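Local coordinates for protein bifunctional cytochrome P450/NADPH--P450 reductase (Deinococcus aerius, PDB 7F3H) that probably hydroxylates organic substrates at a haem iron, using electrons that its fused reductase part takes from NADPH, at residues Y17-L20 with H21-A24; R381-S384 with E385-R388. All coordinates share one frame; numbering follows the deposited sequence.

Contact 1. Residues Y17-L20 with H21-A24; sequences YGHL and HYLA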
# COMPACT_ATOMS: atom_id res chain seq x y z
N TYR A 17 -30.63 8.47 -8.44
CA TYR A 17 -29.19 8.58 -8.28
C TYR A 17 -28.40 8.25 -9.54
O TYR A 17 -27.20 8.55 -9.60
CB TYR A 17 -28.72 7.69 -7.12
CG TYR A 17 -29.52 7.89 -5.83
CD1 TYR A 17 -30.18 6.83 -5.24
CD2 TYR A 17 -29.59 9.14 -5.21
CE1 TYR A 17 -30.90 7.01 -4.06
CE2 TYR A 17 -30.31 9.32 -4.05
CZ TYR A 17 -30.96 8.25 -3.47
OH TYR A 17 -31.68 8.41 -2.30
N GLY A 18 -29.03 7.67 -10.55
CA GLY A 18 -28.34 7.18 -11.73
C GLY A 18 -27.43 6.01 -11.39
O GLY A 18 -27.91 4.92 -11.06
N HIS A 19 -26.12 6.23 -11.40
CA HIS A 19 -25.14 5.24 -10.95
C HIS A 19 -24.35 5.74 -9.76
O HIS A 19 -23.52 4.99 -9.23
CB HIS A 19 -24.13 4.89 -12.06
CG HIS A 19 -24.65 3.91 -13.05
ND1 HIS A 19 -24.19 3.85 -14.35
CD2 HIS A 19 -25.59 2.94 -12.94
CE1 HIS A 19 -24.83 2.89 -15.00
NE2 HIS A 19 -25.69 2.33 -14.16
N LEU A 20 -24.62 6.97 -9.31
CA LEU A 20 -23.81 7.64 -8.31
C LEU A 20 -23.90 6.96 -6.95
O LEU A 20 -23.02 7.15 -6.11
CB LEU A 20 -24.22 9.11 -8.19
CG LEU A 20 -23.69 10.03 -9.30
CD1 LEU A 20 -22.16 10.06 -9.35
CD2 LEU A 20 -24.31 9.73 -10.68
N HIS A 21 -24.97 6.20 -6.72
CA HIS A 21 -25.13 5.51 -5.45
C HIS A 21 -24.03 4.47 -5.24
O HIS A 21 -23.75 4.09 -4.09
CB HIS A 21 -26.55 4.91 -5.33
CG HIS A 21 -26.89 3.91 -6.39
ND1 HIS A 21 -26.81 4.19 -7.74
CD2 HIS A 21 -27.39 2.66 -6.29
CE1 HIS A 21 -27.19 3.12 -8.43
NE2 HIS A 21 -27.54 2.18 -7.57
N TYR A 22 -23.42 3.97 -6.34
CA TYR A 22 -22.28 3.06 -6.23
C TYR A 22 -21.04 3.74 -5.66
O TYR A 22 -20.14 3.05 -5.16
CB TYR A 22 -21.95 2.48 -7.61
CG TYR A 22 -23.00 1.55 -8.16
CD1 TYR A 22 -23.26 0.33 -7.56
CD2 TYR A 22 -23.73 1.90 -9.28
CE1 TYR A 22 -24.22 -0.51 -8.06
CE2 TYR A 22 -24.69 1.06 -9.78
CZ TYR A 22 -24.94 -0.14 -9.17
OH TYR A 22 -25.90 -0.99 -9.66
N LEU A 23 -20.97 5.07 -5.71
CA LEU A 23 -19.83 5.83 -5.21
C LEU A 23 -20.00 6.27 -3.77
O LEU A 23 -19.14 6.99 -3.26
CB LEU A 23 -19.60 7.06 -6.08
CG LEU A 23 -18.94 6.77 -7.42
CD1 LEU A 23 -18.88 8.02 -8.28
CD2 LEU A 23 -17.53 6.18 -7.22
N ALA A 24 -21.11 5.91 -3.13
CA ALA A 24 -21.41 6.34 -1.78
C ALA A 24 -20.79 5.40 -0.75
O ALA A 24 -20.44 4.25 -1.05
CB ALA A 24 -22.92 6.43 -1.58
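The rings of H19 and Y22 meet obliquely, their planes 53° and their centroids 5.9 Å apart. H19 CD2 lies in the plane of the Y22 ring, at its edge, 3.8 Å from Y22 CE2. The carbonyl oxygen of H19 also sits at that edge, 3.1 Å from Y22 CD2. One face of the Y22 ring takes H21 NE2, near the rim. The H21 ring has G18 O at its own edge, 3.3 Å from H21 CE1. H21 holds CG between its backbone N and carbonyl carbon (chi1 61°), folding the imidazole back over the turn. Y17 to L20 form a type II' beta turn. A 3-10 turn follows: Y22 N bonds to H19 O at 3.1 Å and L23 N to L20 O at 2.9 Å. L20 CD1 and L23 CD1 pack against each other, 4.0 Å apart. With an alanine in place of Y22, H19 CD2 and H21 NE2 would probably lose the ring they lie against. H19 ND1 is hydrogen-bonded to D47 N and H19 NE2 to P11 O, fixing the imidazole's rotation. L20 and L23 rest on I48 of strand 43-48, while Y22 reaches L46 there and F32 and L35 of helix 28-38.

Contact 2. Residues R381-S384 with E385-R388; sequences RWTS and ENRR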
# COMPACT_ATOMS: atom_id res chain seq x y z
N ARG A 381 -1.89 -21.87 -0.59
CA ARG A 381 -1.83 -21.37 -1.96
C ARG A 381 -0.46 -20.86 -2.30
O ARG A 381 -0.14 -20.74 -3.49
CB ARG A 381 -2.83 -20.23 -2.19
CG ARG A 381 -4.27 -20.58 -1.90
CD ARG A 381 -5.22 -19.37 -1.95
NE ARG A 381 -6.45 -19.80 -2.60
CZ ARG A 381 -7.62 -19.94 -2.00
NH1 ARG A 381 -7.77 -19.66 -0.72
NH2 ARG A 381 -8.65 -20.36 -2.69
N TRP A 382 0.37 -20.54 -1.29
CA TRP A 382 1.56 -19.73 -1.50
C TRP A 382 2.86 -20.49 -1.25
O TRP A 382 3.94 -19.86 -1.26
CB TRP A 382 1.48 -18.47 -0.62
CG TRP A 382 0.27 -17.66 -0.99
CD1 TRP A 382 -0.90 -17.53 -0.28
CD2 TRP A 382 0.08 -16.92 -2.21
NE1 TRP A 382 -1.79 -16.75 -0.97
CE2 TRP A 382 -1.22 -16.36 -2.16
CE3 TRP A 382 0.89 -16.66 -3.33
CZ2 TRP A 382 -1.73 -15.57 -3.18
CZ3 TRP A 382 0.39 -15.86 -4.35
CH2 TRP A 382 -0.92 -15.32 -4.27
N THR A 383 2.82 -21.82 -1.10
CA THR A 383 4.04 -22.62 -1.14
C THR A 383 4.67 -22.47 -2.53
O THR A 383 3.97 -22.17 -3.50
CB THR A 383 3.75 -24.10 -0.86
OG1 THR A 383 3.11 -24.67 -2.00
CG2 THR A 383 2.82 -24.27 0.36
N SER A 384 6.00 -22.64 -2.62
CA SER A 384 6.65 -22.58 -3.94
C SER A 384 5.92 -23.39 -4.99
O SER A 384 5.74 -22.94 -6.12
CB SER A 384 8.13 -23.01 -3.87
OG SER A 384 8.90 -22.09 -3.12
N GLU A 385 5.47 -24.59 -4.62
CA GLU A 385 4.85 -25.46 -5.60
C GLU A 385 3.49 -24.93 -6.07
O GLU A 385 3.26 -24.79 -7.28
CB GLU A 385 4.77 -26.88 -5.02
CG GLU A 385 4.05 -27.89 -5.88
CD GLU A 385 4.37 -29.32 -5.44
OE1 GLU A 385 5.11 -30.00 -6.20
OE2 GLU A 385 3.98 -29.72 -4.32
N ASN A 386 2.60 -24.57 -5.13
CA ASN A 386 1.27 -24.10 -5.53
C ASN A 386 1.30 -22.69 -6.13
O ASN A 386 0.47 -22.37 -6.99
CB ASN A 386 0.34 -24.13 -4.33
CG ASN A 386 -0.04 -25.53 -3.92
OD1 ASN A 386 -0.12 -26.43 -4.74
ND2 ASN A 386 -0.33 -25.70 -2.64
N ARG A 387 2.24 -21.85 -5.69
CA ARG A 387 2.38 -20.51 -6.26
C ARG A 387 2.59 -20.58 -7.76
O ARG A 387 2.07 -19.76 -8.52
CB ARG A 387 3.53 -19.79 -5.54
CG ARG A 387 3.92 -18.45 -6.08
CD ARG A 387 5.28 -18.03 -5.46
NE ARG A 387 5.14 -17.67 -4.06
CZ ARG A 387 4.75 -16.47 -3.63
NH1 ARG A 387 4.47 -15.50 -4.49
NH2 ARG A 387 4.65 -16.23 -2.33
N ARG A 388 3.34 -21.59 -8.22
CA ARG A 388 3.63 -21.73 -9.64
C ARG A 388 2.38 -21.92 -10.49
O ARG A 388 2.45 -21.72 -11.71
CB ARG A 388 4.59 -22.89 -9.86
CG ARG A 388 5.97 -22.67 -9.26
CD ARG A 388 7.05 -23.38 -10.06
NE ARG A 388 7.24 -22.74 -11.37
CZ ARG A 388 8.06 -23.20 -12.30
NH1 ARG A 388 8.78 -24.30 -12.08
NH2 ARG A 388 8.17 -22.55 -13.46
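R387 N bonds to T383 O at 2.8 Å, nearly in line with the carbonyl (C=O...N 172°), and so closes the first turn of the short helix 384-387. T383 is its N-cap. The hydroxyl OG1 accepts from N386 N at 3.2 Å, and the N-H points almost straight at it (172°). The threonine sets OG1 between its backbone N and carbonyl carbon (chi1 73°), which places the oxygen where N386 N can reach it. N386 packs CB against R381 O at 3.5 Å and turns ND2 back to the carbonyl of D380. R387 starts extended, with CG anti to the backbone N, then bends at chi3. This brings its guanidinium beside W382. The W382 atom CE3 lies over one face of that group, toward its rim, 3.9 Å from R387 CZ. The two planes are tilted, so the groups do not stack flat. A salt bridge from R387 NH2 to D323 holds the guanidinium there. At the far end, R388 CG comes 3.2 Å from S384 O. The W382 side chain lies about 12 Å from the bound haem, and its NE1 bonds to E324 OE1. R381 NH1 forms a salt bridge with E324 OE2, close to R327, and R381 NH2 bonds to the carbonyl oxygen of N373. Glutamate and arginine of an ExxR motif, joined by the arginine of the PERF motif, are the conserved triad of cytochromes P450. E324 and R327 on helix 317-329 are consistent with the ExxR pair, and R381 is probably the PERF arginine.

How the contacts relate
Contact 1 comes first, near the N terminus, in the loop that leads to helix 28-38. It closes two tight turns in a row and ties that loop to strand 43-48, one edge strand of the mixed sheet, and to the helix. Contact 2 follows much later, after helix 361-365. It caps the short helix 384-387 and ties the loop after helix 361-365 to helix 317-329. Each contact is a single unbroken run of eight residues. The two stand in series along the chain, neither nested nor crossed. The centres of contact 1 and contact 2 are about 39 Å apart. The nearest atoms of contact 1 and contact 2 are about 26 Å apart, so the two do not touch.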